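Local coordinates for lamina-associated polypeptide 2 isoforms alpha/zeta (Mus musculus, PDB 2V0X), which is a component of the nuclear lamina and a chromosomal protein that forms dimers through a coiled-coil domain and probably binds DNA and lamin A, at the interface of chains A and B. Coordinates in Å, arbitrary orientation; residue numbers count along the deposited sequence, not the author numbering. Chains: chain A/B, Lamina-associated polypeptide 2 isoforms alpha/zeta.

Contact 1: the interface of chains A and B. Residues chain A 71, 118, 121; chain B 39, 43, 177, 181, 184.
A:Leu121 enters a recess on chain B formed by B:Val177, B:Val43 and B:Met184, and its two methyls divide the work. CD1 straddles the fork of B:Val177, lying 3.5 Å from CG1 and 3.6 Å from CG2 of that residue, so both valine branches are engaged by one methyl. CD2 takes the other flank. It meets CG2 of B:Val43 tip to tip at 3.8 Å, while the selenoether of B:Met184, which is selenomethionine, runs past the leucine at about a right angle with SE 3.8 Å from CD2. A chi1 of 167° swings the isobutyl group of A:Leu121 away from its own backbone N, and the second torsion of 24° is far from staggered, so the exact positions of the two methyls deserve some caution. The looser side is lightly buried: B:Ile39, hiding 8 Å², reaches CD1 of A:Leu121 through CG2 at 4.1 Å, and A:Ala118, hiding 7 Å², has its CA 4.0 Å from SE of B:Met184. Separately, the bend at the third torsion of B:Met184 turns its CE to 3.4 Å from the backbone O of A:Ile71, a close non-bonded contact. Of the 140 Å² of surface hidden here, A:Leu121 supplies 64 Å². The patch thus acts as a hydrophobic knob and socket that ties helix 100-146 of one subunit to helices 35-46 and 152-196 of the other, supporting the LAP2alpha dimer.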
# COMPACT_ATOMS: atom_id res chain seq x y z
N ILE A 71 16.13 0.46 -1.39
CA ILE A 71 15.06 -0.52 -1.26
C ILE A 71 13.68 0.00 -1.69
O ILE A 71 12.82 -0.78 -2.10
CB ILE A 71 15.04 -1.07 0.18
CG1 ILE A 71 16.04 -2.23 0.28
CG2 ILE A 71 13.64 -1.44 0.63
CD1 ILE A 71 16.17 -2.81 1.67
N ALA A 118 5.70 1.56 -2.42
CA ALA A 118 6.92 2.07 -1.78
C ALA A 118 6.58 3.37 -1.04
O ALA A 118 7.00 3.58 0.09
CB ALA A 118 8.03 2.34 -2.84
N LEU A 121 4.71 2.70 2.00
CA LEU A 121 5.62 2.20 3.01
C LEU A 121 6.39 3.35 3.67
O LEU A 121 6.59 3.37 4.88
CB LEU A 121 6.55 1.18 2.40
CG LEU A 121 7.82 0.62 3.04
CD1 LEU A 121 7.86 0.68 4.53
CD2 LEU A 121 7.99 -0.82 2.54
N ILE B 39 11.63 -2.02 10.73
CA ILE B 39 10.97 -1.84 9.44
C ILE B 39 11.72 -2.63 8.35
O ILE B 39 11.11 -3.36 7.57
CB ILE B 39 10.86 -0.34 9.08
CG1 ILE B 39 9.93 0.36 10.08
CG2 ILE B 39 10.34 -0.14 7.66
CD1 ILE B 39 9.76 1.83 9.81
N VAL B 43 10.36 -5.95 5.94
CA VAL B 43 10.42 -5.89 4.48
C VAL B 43 11.27 -7.06 3.96
O VAL B 43 10.83 -7.81 3.09
CB VAL B 43 10.98 -4.52 3.98
CG1 VAL B 43 11.15 -4.53 2.48
CG2 VAL B 43 10.04 -3.38 4.38
N VAL B 177 3.33 -1.51 6.52
CA VAL B 177 4.67 -1.72 5.97
C VAL B 177 4.73 -3.15 5.37
O VAL B 177 5.26 -3.36 4.29
CB VAL B 177 5.77 -1.56 7.08
CG1 VAL B 177 7.15 -2.10 6.59
CG2 VAL B 177 5.93 -0.08 7.46
N ALA B 181 5.27 -4.22 1.46
CA ALA B 181 6.39 -5.08 1.09
C ALA B 181 5.90 -6.22 0.20
O ALA B 181 6.54 -6.56 -0.79
CB ALA B 181 7.11 -5.62 2.33
N MSE B 184 5.14 -4.85 -3.29
CA MSE B 184 6.42 -4.65 -3.96
C MSE B 184 6.99 -6.00 -4.41
O MSE B 184 7.55 -6.11 -5.49
CB MSE B 184 7.39 -3.93 -3.01
CG MSE B 184 7.06 -2.44 -2.82
SE MSE B 184 7.70 -1.75 -1.11
CE MSE B 184 9.45 -1.16 -1.64

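Contact 2: the interface of chains A and B. Residues chain A 71-72, 114; chain B 43, 47, 184, 188, 214.
The phenol ring of A:Tyr114 lies against the side chain of B:Met184, whose CG sits over the ring centre, 3.8 Å from the centroid, as a CH-pi contact. With a chi1 of -171° the ring extends away from its own backbone N, carrying OH to the short helix 66-72 of chain A. There OH donates to the backbone O of A:Ile71 at 2.9 Å, with a C=O...O angle of 156°; this bond ties two elements of chain A and fixes where the ring ends. Chain B closes in on the ring's rim: CE2 of B:Phe214 stands at the edge, in the ring plane, 3.9 Å from CE1 of A:Tyr114. The side chain of B:Trp47 runs across that of A:Tyr114 at about a right angle, though the two ring planes are inclined by only about 40°. Its indole is clamped inside chain B between CG1 of B:Val43 on one face and CD2 of B:Phe214 on the other. Held this way, it offers its outer benzo edge to chain A, with CH2 3.6 Å from CG2 of A:Ile71. A leucine in place of A:Tyr114 lacks the hydroxyl and the ring, which would probably set helix 66-72 less firmly against helix 100-146 and leave B:Met184 CG without its CH-pi partner. B:Thr188 completes the border: its hydroxyl OG1 donates to the backbone O of B:Met184 at 2.8 Å and at the same time lies 3.5 Å from CE1 of A:Tyr114.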
# COMPACT_ATOMS: atom_id res chain seq x y z
N ILE A 71 16.13 0.46 -1.39
CA ILE A 71 15.06 -0.52 -1.26
C ILE A 71 13.68 0.00 -1.69
O ILE A 71 12.82 -0.78 -2.10
CB ILE A 71 15.04 -1.07 0.18
CG1 ILE A 71 16.04 -2.23 0.28
CG2 ILE A 71 13.64 -1.44 0.63
CD1 ILE A 71 16.17 -2.81 1.67
N LEU A 72 13.50 1.32 -1.65
CA LEU A 72 12.23 1.94 -2.04
C LEU A 72 12.14 2.25 -3.52
O LEU A 72 11.04 2.37 -4.07
CB LEU A 72 11.99 3.23 -1.25
CG LEU A 72 11.79 3.12 0.26
CD1 LEU A 72 11.87 4.51 0.87
CD2 LEU A 72 10.46 2.49 0.61
N TYR A 114 4.61 -0.88 -7.80
CA TYR A 114 5.75 -0.90 -6.88
C TYR A 114 5.96 0.50 -6.28
O TYR A 114 6.14 0.64 -5.09
CB TYR A 114 7.04 -1.33 -7.61
CG TYR A 114 8.23 -1.60 -6.70
CD1 TYR A 114 8.63 -2.91 -6.41
CD2 TYR A 114 8.95 -0.55 -6.12
CE1 TYR A 114 9.70 -3.16 -5.54
CE2 TYR A 114 10.04 -0.80 -5.24
CZ TYR A 114 10.39 -2.10 -4.96
OH TYR A 114 11.43 -2.38 -4.09
N VAL B 43 10.36 -5.95 5.94
CA VAL B 43 10.42 -5.89 4.48
C VAL B 43 11.27 -7.06 3.96
O VAL B 43 10.83 -7.81 3.09
CB VAL B 43 10.98 -4.52 3.98
CG1 VAL B 43 11.15 -4.53 2.48
CG2 VAL B 43 10.04 -3.38 4.38
N TRP B 47 10.35 -10.44 1.57
CA TRP B 47 11.05 -10.56 0.30
C TRP B 47 11.83 -11.86 0.10
O TRP B 47 12.35 -12.10 -0.99
CB TRP B 47 11.94 -9.35 0.08
CG TRP B 47 11.17 -8.12 -0.24
CD1 TRP B 47 9.80 -8.01 -0.36
CD2 TRP B 47 11.70 -6.82 -0.50
NE1 TRP B 47 9.46 -6.71 -0.69
CE2 TRP B 47 10.60 -5.96 -0.78
CE3 TRP B 47 13.00 -6.29 -0.54
CZ2 TRP B 47 10.77 -4.61 -1.09
CZ3 TRP B 47 13.17 -4.94 -0.86
CH2 TRP B 47 12.06 -4.11 -1.13
N MSE B 184 5.14 -4.85 -3.29
CA MSE B 184 6.42 -4.65 -3.96
C MSE B 184 6.99 -6.00 -4.41
O MSE B 184 7.55 -6.11 -5.49
CB MSE B 184 7.39 -3.93 -3.01
CG MSE B 184 7.06 -2.44 -2.82
SE MSE B 184 7.70 -1.75 -1.11
CE MSE B 184 9.45 -1.16 -1.64
N THR B 188 7.53 -7.10 -8.34
CA THR B 188 8.83 -7.61 -8.74
C THR B 188 8.71 -9.01 -9.37
O THR B 188 9.35 -9.28 -10.38
CB THR B 188 9.80 -7.60 -7.54
OG1 THR B 188 9.91 -6.25 -7.07
CG2 THR B 188 11.17 -8.14 -7.90
N PHE B 214 14.22 -11.56 -3.14
CA PHE B 214 14.34 -10.23 -3.71
C PHE B 214 15.09 -9.39 -2.68
O PHE B 214 14.76 -9.42 -1.49
CB PHE B 214 12.97 -9.61 -3.95
CG PHE B 214 13.04 -8.18 -4.42
CD1 PHE B 214 13.87 -7.82 -5.48
CD2 PHE B 214 12.24 -7.21 -3.84
CE1 PHE B 214 13.89 -6.52 -5.95
CE2 PHE B 214 12.25 -5.90 -4.30
CZ PHE B 214 13.07 -5.55 -5.35

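Contact 3: the interface of chains A and B. Residues chain A 117, 120-121, 176, 180; chain B 120, 180-181, 183.
The long helices 100-146 and 152-196 of both subunits assemble into the antiparallel coiled coil of the dimer, and this contact lies where small side chains bring them together. B:Ser180 is central, hiding 38 Å² of its surface against chain A. Its hydroxyl OG, swung opposite its own carbonyl carbon at a chi1 of -68°, points to the backbone O of A:Ala117 at 3.3 Å, a weak hydrogen bond. That O also lies 2.9 Å from the backbone N of A:Leu121, the spacing expected along a helix, so the weak serine bond approaches an oxygen that faces this N as well. CB of B:Ser180 rests 3.7 Å from CB of A:Leu121, so the serine touches chain A through both its carbon and its oxygen. One turn along, the methyls of A:Ala117 and B:Ala183 meet CB to CB at 3.7 Å, and their small size lets the helices come close here. Between helix 152-196 of chain A and helix 100-146 of chain B, the methyl of B:Ala120 faces A:Ser180, with CB of B:Ala120 3.7 Å from OG of A:Ser180. This hydroxyl makes its own weak hydrogen bond, at 3.4 Å, to the backbone O of A:Glu176. The carboxylate of A:Glu176 folds in from the same helix, its chain bent at the second torsion (77°). This bend brings OE2 of A:Glu176 to 4.1 Å from CB of B:Ala120.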
# COMPACT_ATOMS: atom_id res chain seq x y z
N ALA A 117 3.23 1.45 -3.75
CA ALA A 117 3.42 0.68 -2.52
C ALA A 117 4.64 1.17 -1.72
O ALA A 117 4.63 1.12 -0.48
CB ALA A 117 3.58 -0.81 -2.87
N ALA A 120 3.60 4.27 0.07
CA ALA A 120 2.75 3.90 1.21
C ALA A 120 3.65 3.42 2.35
O ALA A 120 3.40 3.68 3.53
CB ALA A 120 1.77 2.79 0.80
N LEU A 121 4.71 2.70 2.00
CA LEU A 121 5.62 2.20 3.01
C LEU A 121 6.39 3.35 3.67
O LEU A 121 6.59 3.37 4.88
CB LEU A 121 6.55 1.18 2.40
CG LEU A 121 7.82 0.62 3.04
CD1 LEU A 121 7.86 0.68 4.53
CD2 LEU A 121 7.99 -0.82 2.54
N GLU A 176 -2.05 7.38 2.88
CA GLU A 176 -1.88 5.93 2.69
C GLU A 176 -3.03 5.44 1.79
O GLU A 176 -2.81 4.69 0.85
CB GLU A 176 -1.93 5.21 4.04
CG GLU A 176 -1.67 3.69 3.99
CD GLU A 176 -0.20 3.32 3.82
OE1 GLU A 176 0.68 4.20 3.92
OE2 GLU A 176 0.07 2.12 3.60
N SER A 180 -2.79 3.64 -1.90
CA SER A 180 -3.42 2.33 -2.16
C SER A 180 -4.32 2.38 -3.38
O SER A 180 -4.31 1.47 -4.21
CB SER A 180 -4.27 1.86 -0.97
OG SER A 180 -3.45 1.44 0.09
N ALA B 120 -3.91 -2.76 2.74
CA ALA B 120 -3.26 -1.57 3.32
C ALA B 120 -4.30 -0.45 3.47
O ALA B 120 -4.29 0.32 4.42
CB ALA B 120 -2.11 -1.13 2.43
N SER B 180 2.70 -3.37 2.14
CA SER B 180 3.44 -2.66 1.09
C SER B 180 4.59 -3.52 0.56
O SER B 180 4.85 -3.54 -0.64
CB SER B 180 4.01 -1.33 1.61
OG SER B 180 2.97 -0.40 1.91
N ALA B 181 5.27 -4.22 1.46
CA ALA B 181 6.39 -5.08 1.09
C ALA B 181 5.90 -6.22 0.20
O ALA B 181 6.54 -6.56 -0.79
CB ALA B 181 7.11 -5.62 2.33
N ALA B 183 3.21 -6.15 -1.75
CA ALA B 183 2.85 -5.56 -3.03
C ALA B 183 4.09 -5.39 -3.89
O ALA B 183 4.08 -5.70 -5.08
CB ALA B 183 2.17 -4.21 -2.82

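The three patches form one continuous stretch of the dimer interface. Centres of C-alpha atoms are about 6 Å apart for contacts 1 and 2, about 7 Å for contacts 1 and 3, and about 11 Å for contacts 2 and 3, which places contact 1 between the others. A:Ile71, B:Val43 and B:Met184 belong to both contacts 1 and 2; A:Leu121 and B:Ala181 belong to both contacts 1 and 3. Helices 100-146 of A and 152-196 of B run through all three. The two-fold symmetry repeats each contact with chains exchanged, so coiled-coil core and flanking elements together secure the dimer.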